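Local coordinates for dicer Related Helicase (Caenorhabditis elegans, PDB 6M6S), which binds double-stranded RNA through this C-terminal domain and, as a helicase of the RLR subfamily, probably couples RNA binding to ATP hydrolysis, at residues 35-40 with 85-90; 14-19 with 72-77. One frame throughout, in Å; residues are numbered along the deposited sequence. Where two conformers were deposited one is given.

How the interactions relate
Both contacts belong to the C-terminal domain of this RLR helicase, and their centres lie 16 Å apart. Interaction 1 is a buried meeting of two sheets near the middle of the chain, about 4 Å from its centre; interaction 2 closes a zinc site at the surface. Strands 75-82 and 85-90 join them, successive in the chain and neighbours in one antiparallel sheet. The two contacts touch where Leu90 CD2 packs on Val76 CG2 at 3.7 Å, and the side chain of Leu90 is about 10 Å from the zinc ion. RNA is reached at Gln89 in interaction 1, while interaction 2 stays about 7 Å from it at the nearest atoms.

Interaction 1: 35-40 with 85-90. With nucleotides of chain D.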
loop_
_atom_site.group_PDB
_atom_site.type_symbol
_atom_site.label_atom_id
_atom_site.label_comp_id
_atom_site.label_asym_id
_atom_site.label_seq_id
_atom_site.Cartn_x
_atom_site.Cartn_y
_atom_site.Cartn_z
ATOM N N MET B 35 -8.040 7.131 14.647
ATOM C CA MET B 35 -8.216 8.585 14.760
ATOM C C MET B 35 -6.965 9.225 15.307
ATOM O O MET B 35 -6.188 8.584 16.001
ATOM C CB MET B 35 -9.370 8.892 15.729
ATOM C CG MET B 35 -10.621 8.050 15.416
ATOM S SD MET B 35 -11.278 8.250 13.748
ATOM C CE MET B 35 -11.843 9.962 13.903
ATOM N N VAL B 36 -6.790 10.538 15.074
ATOM C CA VAL B 36 -5.639 11.241 15.642
ATOM C C VAL B 36 -5.989 11.946 16.945
ATOM O O VAL B 36 -6.895 12.817 16.977
ATOM C CB VAL B 36 -5.080 12.280 14.608
ATOM C CG1 VAL B 36 -3.805 12.957 15.204
ATOM C CG2 VAL B 36 -4.797 11.650 13.223
ATOM N N PHE B 37 -5.281 11.611 18.028
ATOM C CA PHE B 37 -5.527 12.273 19.337
ATOM C C PHE B 37 -4.382 13.190 19.746
ATOM O O PHE B 37 -4.083 13.306 20.918
ATOM C CB PHE B 37 -5.756 11.208 20.442
ATOM C CG PHE B 37 -7.063 10.435 20.278
ATOM C CD1 PHE B 37 -7.175 9.386 19.369
ATOM C CD2 PHE B 37 -8.174 10.742 21.101
ATOM C CE1 PHE B 37 -8.390 8.665 19.231
ATOM C CE2 PHE B 37 -9.396 10.028 20.946
ATOM C CZ PHE B 37 -9.481 8.970 20.004
ATOM N N ASP B 38 -3.779 13.888 18.785
ATOM C CA ASP B 38 -2.794 14.949 19.067
ATOM C C ASP B 38 -3.545 16.280 18.851
ATOM O O ASP B 38 -3.938 16.567 17.706
ATOM C CB ASP B 38 -1.617 14.849 18.076
ATOM C CG ASP B 38 -0.621 15.969 18.196
ATOM O OD1 ASP B 38 -0.806 16.883 19.034
ATOM O OD2 ASP B 38 0.361 15.985 17.421
ATOM N N PRO B 39 -3.754 17.069 19.915
ATOM C CA PRO B 39 -4.530 18.311 19.722
ATOM C C PRO B 39 -3.831 19.283 18.781
ATOM O O PRO B 39 -4.501 20.132 18.144
ATOM C CB PRO B 39 -4.656 18.885 21.139
ATOM C CG PRO B 39 -3.579 18.241 21.900
ATOM C CD PRO B 39 -3.378 16.850 21.313
ATOM N N SER B 40 -2.521 19.109 18.579
ATOM C CA SER B 40 -1.810 20.001 17.632
ATOM C C SER B 40 -2.077 19.731 16.189
ATOM O O SER B 40 -1.708 20.552 15.349
ATOM C CB SER B 40 -0.284 19.878 17.831
ATOM O OG SER B 40 0.022 20.258 19.145
ATOM N N THR B 85 -16.720 14.515 20.575
ATOM C CA THR B 85 -15.415 15.165 20.367
ATOM C C THR B 85 -15.034 15.114 18.900
ATOM O O THR B 85 -15.078 14.049 18.263
ATOM C CB THR B 85 -14.288 14.435 21.194
ATOM O OG1 THR B 85 -14.591 14.486 22.602
ATOM C CG2 THR B 85 -12.900 15.047 20.951
ATOM N N TYR B 86 -14.584 16.230 18.334
ATOM C CA TYR B 86 -14.090 16.220 16.967
ATOM C C TYR B 86 -12.681 15.652 16.847
ATOM O O TYR B 86 -11.788 16.050 17.590
ATOM C CB TYR B 86 -14.079 17.647 16.358
ATOM C CG TYR B 86 -15.455 18.271 16.259
ATOM C CD1 TYR B 86 -16.510 17.586 15.634
ATOM C CD2 TYR B 86 -15.724 19.532 16.805
ATOM C CE1 TYR B 86 -17.796 18.128 15.560
ATOM C CE2 TYR B 86 -17.024 20.087 16.737
ATOM C CZ TYR B 86 -18.040 19.375 16.086
ATOM O OH TYR B 86 -19.332 19.892 16.007
ATOM N N LEU B 87 -12.482 14.719 15.922
ATOM C CA LEU B 87 -11.202 14.032 15.701
ATOM C C LEU B 87 -10.962 13.842 14.233
ATOM O O LEU B 87 -11.875 13.464 13.492
ATOM C CB LEU B 87 -11.253 12.632 16.345
ATOM C CG LEU B 87 -11.496 12.533 17.849
ATOM C CD1 LEU B 87 -11.641 11.033 18.269
ATOM C CD2 LEU B 87 -10.311 13.146 18.622
ATOM N N PRO B 88 -9.711 14.011 13.773
ATOM C CA PRO B 88 -9.363 13.720 12.376
ATOM C C PRO B 88 -9.151 12.221 12.187
ATOM O O PRO B 88 -8.639 11.531 13.074
ATOM C CB PRO B 88 -8.032 14.434 12.162
ATOM C CG PRO B 88 -7.808 15.274 13.392
ATOM C CD PRO B 88 -8.658 14.749 14.530
ATOM N N GLN B 89 -9.614 11.722 11.046
ATOM C CA GLN B 89 -9.241 10.380 10.579
ATOM C C GLN B 89 -8.414 10.503 9.326
ATOM O O GLN B 89 -8.915 10.827 8.223
ATOM C CB GLN B 89 -10.514 9.618 10.279
ATOM C CG GLN B 89 -10.237 8.099 9.983
ATOM C CD GLN B 89 -11.489 7.477 9.428
ATOM O OE1 GLN B 89 -11.840 7.682 8.246
ATOM N NE2 GLN B 89 -12.215 6.759 10.283
ATOM N N LEU B 90 -7.103 10.317 9.475
ATOM C CA LEU B 90 -6.251 10.357 8.295
ATOM C C LEU B 90 -6.384 9.036 7.533
ATOM O O LEU B 90 -6.394 7.969 8.146
ATOM C CB LEU B 90 -4.821 10.575 8.709
ATOM C CG LEU B 90 -4.519 11.924 9.358
ATOM C CD1 LEU B 90 -3.125 11.939 10.013
ATOM C CD2 LEU B 90 -4.652 13.005 8.212
ATOM P P G D 2 -12.958 5.070 3.660
ATOM O OP1 G D 2 -11.595 5.114 3.039
ATOM O OP2 G D 2 -13.987 4.272 2.913
ATOM O "O5'" G D 2 -12.707 4.445 5.107
ATOM C "C5'" G D 2 -11.877 5.128 6.038
ATOM C "C4'" G D 2 -11.876 4.407 7.357
ATOM O "O4'" G D 2 -13.176 4.501 7.963
ATOM C "C3'" G D 2 -11.602 2.906 7.315
ATOM O "O3'" G D 2 -10.221 2.651 7.273
ATOM C "C2'" G D 2 -12.198 2.446 8.636
ATOM O "O2'" G D 2 -11.307 2.793 9.691
ATOM C "C1'" G D 2 -13.421 3.352 8.745
ATOM N N9 G D 2 -14.650 2.734 8.219
ATOM C C8 G D 2 -15.251 2.979 6.982
ATOM N N7 G D 2 -16.370 2.300 6.824
ATOM C C5 G D 2 -16.511 1.602 8.031
ATOM C C6 G D 2 -17.514 0.700 8.478
ATOM O O6 G D 2 -18.517 0.347 7.881
ATOM N N1 G D 2 -17.264 0.203 9.755
ATOM C C2 G D 2 -16.180 0.547 10.536
ATOM N N2 G D 2 -16.099 -0.008 11.765
ATOM N N3 G D 2 -15.239 1.392 10.127
ATOM C C4 G D 2 -15.470 1.867 8.888
#
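Phe37 and Leu87 show how a leucine can serve one aromatic ring with both of its methyls. CD2 of Leu87 lies over a face of the Phe37 ring, 3.9 Å above the plane and shifted toward the rim, in a CH-pi contact, while Leu87 CD1 meets the far end of the ring at CZ, 3.5 Å away. Phe129 of helix 126-132 also meets this ring, edge to face. Beside them, Met35 bends back at chi2 and chi3 (-58° and -68°), which carries its CE to 3.7 Å from Leu87 CB, and its SD lies against Gln89 CB. On the other flank, Val36 CG2 reaches Leu90 CD1 at 3.6 Å.

A single backbone hydrogen bond between the segments, Val36 N to Pro88 O at 2.9 Å, runs through this apolar packing; Met35 CA adds a CA-H...O contact to the same oxygen. Val36 O, by contrast, is buried with no polar partner. The bond joins two sheets of the RIG-I-type C-terminal domain, since strand 33-36 pairs with strand 27-30 whereas strand 85-90 borders strand 75-82.

Packing gives way to the RNA side at Gln89. Its CG stands anti to the backbone N (chi1 -171°) and the chain runs on extended, bringing the amide to the ribose of G2 of chain D, where OE1 comes within 3.4 Å of C5'. That oxygen accepts a hydrogen bond from another RNA sugar and a weak one from Tyr80 OH. An alanine here would probably deprive that sugar of this hydrogen bond and open a gap between Met35 SD and the G2 ribose.

Interaction 2: 14-19 with 72-77; sequences CSNCSK and CKLDVG. With ZN (zinc ion), chain F.
Cys72 SG is gripped from three directions: it binds the zinc ion at 2.3 Å, takes an N-H from Asn16 ND2, and takes another from the backbone N of Leu74. The bond from Asn16 ND2 to Cys72 SG is long, as bonds to sulfur are, at 3.4 Å, but nearly straight (169°), and the sulfur lies close to the plane of the amide. Asn16 is thus a second-shell residue that ties the loop 14-19 to a zinc ligand of the other segment. The same side chain has an apolar neighbour, with Leu74 CD1 packing against Asn16 CG at 3.7 Å as the two cross obliquely.

From the loop 14-19 come two more ligands, Cys14 SG at 2.4 Å and Cys17 SG at 2.2 Å from the zinc ion, and Cys69 completes the four. This is a Cys4 site built from two CxxC pairs, Cys14 with Cys17 and Cys69 with Cys72. With SG set between the backbone N and the carbonyl carbon (chi1 71° and 77°), the sulfurs of Cys17 and Cys72 are placed where each can bind the zinc ion. Backbone N-H groups turn inward to the sulfurs: Cys17 N bonds to Cys14 SG, and Lys19 N gives a weak bond to Cys17 SG. Such bonds would be expected to offset part of the negative charge that four thiolates gather round one metal. Between the ligands, Cys17 CB and Cys72 CB touch at 3.9 Å.

The zinc ion thereby pins the turn joining strands 11-14 and 20-23 of one sheet to the turn between strands 61-69 and 75-82 of another, while just beyond it Val76 packs on Phe21 of strand 20-23 and on Leu45 of strand 45-48.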
loop_
_atom_site.group_PDB
_atom_site.type_symbol
_atom_site.label_atom_id
_atom_site.label_comp_id
_atom_site.label_asym_id
_atom_site.label_seq_id
_atom_site.Cartn_x
_atom_site.Cartn_y
_atom_site.Cartn_z
ATOM N N CYS B 14 2.230 13.639 4.728
ATOM C CA CYS B 14 1.466 13.734 3.477
ATOM C C CYS B 14 2.262 13.040 2.371
ATOM O O CYS B 14 3.420 13.402 2.102
ATOM C CB CYS B 14 1.237 15.195 3.128
ATOM S SG CYS B 14 0.259 15.366 1.606
ATOM N N SER B 15 1.646 12.063 1.714
ATOM C CA SER B 15 2.344 11.315 0.654
ATOM C C SER B 15 2.612 12.204 -0.552
ATOM O O SER B 15 3.506 11.938 -1.349
ATOM C CB SER B 15 1.551 10.083 0.214
ATOM O OG SER B 15 1.531 9.033 1.181
ATOM N N ASN B 16 1.812 13.240 -0.709
ATOM C CA ASN B 16 1.946 14.196 -1.805
ATOM C C ASN B 16 3.018 15.289 -1.647
ATOM O O ASN B 16 3.777 15.570 -2.594
ATOM C CB ASN B 16 0.555 14.788 -2.080
ATOM C CG ASN B 16 0.446 15.405 -3.440
ATOM O OD1 ASN B 16 0.599 14.716 -4.468
ATOM N ND2 ASN B 16 0.196 16.714 -3.478
ATOM N N CYS B 17 3.115 15.917 -0.471
ATOM C CA CYS B 17 4.089 16.988 -0.260
ATOM C C CYS B 17 5.095 16.768 0.900
ATOM O O CYS B 17 5.916 17.644 1.126
ATOM C CB CYS B 17 3.397 18.340 -0.039
ATOM S SG CYS B 17 2.545 18.457 1.583
ATOM N N SER B 18 5.014 15.633 1.610
ATOM C CA SER B 18 5.908 15.322 2.757
ATOM C C SER B 18 5.747 16.164 4.002
ATOM O O SER B 18 6.615 16.142 4.852
ATOM C CB SER B 18 7.401 15.352 2.363
ATOM O OG SER B 18 7.583 14.461 1.285
ATOM N N LYS B 19 4.662 16.912 4.123
ATOM C CA LYS B 19 4.483 17.689 5.352
ATOM C C LYS B 19 4.063 16.744 6.480
ATOM O O LYS B 19 3.231 15.846 6.269
ATOM C CB LYS B 19 3.414 18.737 5.113
ATOM C CG LYS B 19 3.136 19.630 6.300
ATOM C CD LYS B 19 1.891 20.418 6.039
ATOM C CE LYS B 19 1.636 21.345 7.179
ATOM N NZ LYS B 19 2.915 22.015 7.527
ATOM N N CYS B 72 -0.527 21.398 0.838
ATOM C CA CYS B 72 -0.790 21.102 -0.567
ATOM C C CYS B 72 -2.280 20.919 -0.883
ATOM O O CYS B 72 -2.664 20.904 -2.070
ATOM C CB CYS B 72 0.008 19.895 -1.056
ATOM S SG CYS B 72 -0.629 18.301 -0.536
ATOM N N LYS B 73 -3.102 20.870 0.174
ATOM C CA LYS B 73 -4.572 20.816 0.046
ATOM C C LYS B 73 -5.065 19.474 -0.546
ATOM O O LYS B 73 -6.255 19.356 -0.902
ATOM C CB LYS B 73 -5.148 22.003 -0.749
ATOM C CG LYS B 73 -5.213 23.252 0.161
ATOM C CD LYS B 73 -3.866 23.902 0.053
ATOM C CE LYS B 73 -3.701 25.135 0.901
ATOM N NZ LYS B 73 -2.285 25.588 0.793
ATOM N N LEU B 74 -4.183 18.467 -0.617
ATOM C CA LEU B 74 -4.710 17.175 -1.026
ATOM C C LEU B 74 -5.666 16.683 0.040
ATOM O O LEU B 74 -5.424 16.892 1.260
ATOM C CB LEU B 74 -3.562 16.157 -1.162
ATOM C CG LEU B 74 -4.060 15.016 -2.096
ATOM C CD1 LEU B 74 -3.027 14.409 -2.892
ATOM C CD2 LEU B 74 -4.427 13.962 -1.218
ATOM N N ASP B 75 -6.765 16.066 -0.383
ATOM C CA ASP B 75 -7.616 15.426 0.616
ATOM C C ASP B 75 -6.896 14.296 1.343
ATOM O O ASP B 75 -6.345 13.361 0.719
ATOM C CB ASP B 75 -8.857 14.857 -0.034
ATOM C CG ASP B 75 -9.857 14.427 1.020
ATOM O OD1 ASP B 75 -9.651 13.309 1.594
ATOM O OD2 ASP B 75 -10.822 15.200 1.301
ATOM N N VAL B 76 -6.929 14.328 2.669
ATOM C CA VAL B 76 -6.175 13.325 3.458
ATOM C C VAL B 76 -7.062 12.519 4.404
ATOM O O VAL B 76 -6.537 11.806 5.269
ATOM C CB VAL B 76 -4.961 13.895 4.206
ATOM C CG1 VAL B 76 -3.898 14.444 3.242
ATOM C CG2 VAL B 76 -5.379 14.983 5.229
ATOM N N GLY B 77 -8.389 12.607 4.263
ATOM C CA GLY B 77 -9.254 11.901 5.203
ATOM C C GLY B 77 -10.521 12.694 5.525
ATOM O O GLY B 77 -11.034 13.506 4.710
HETATM ZN ZN ZN F . 0.431 17.768 1.433
#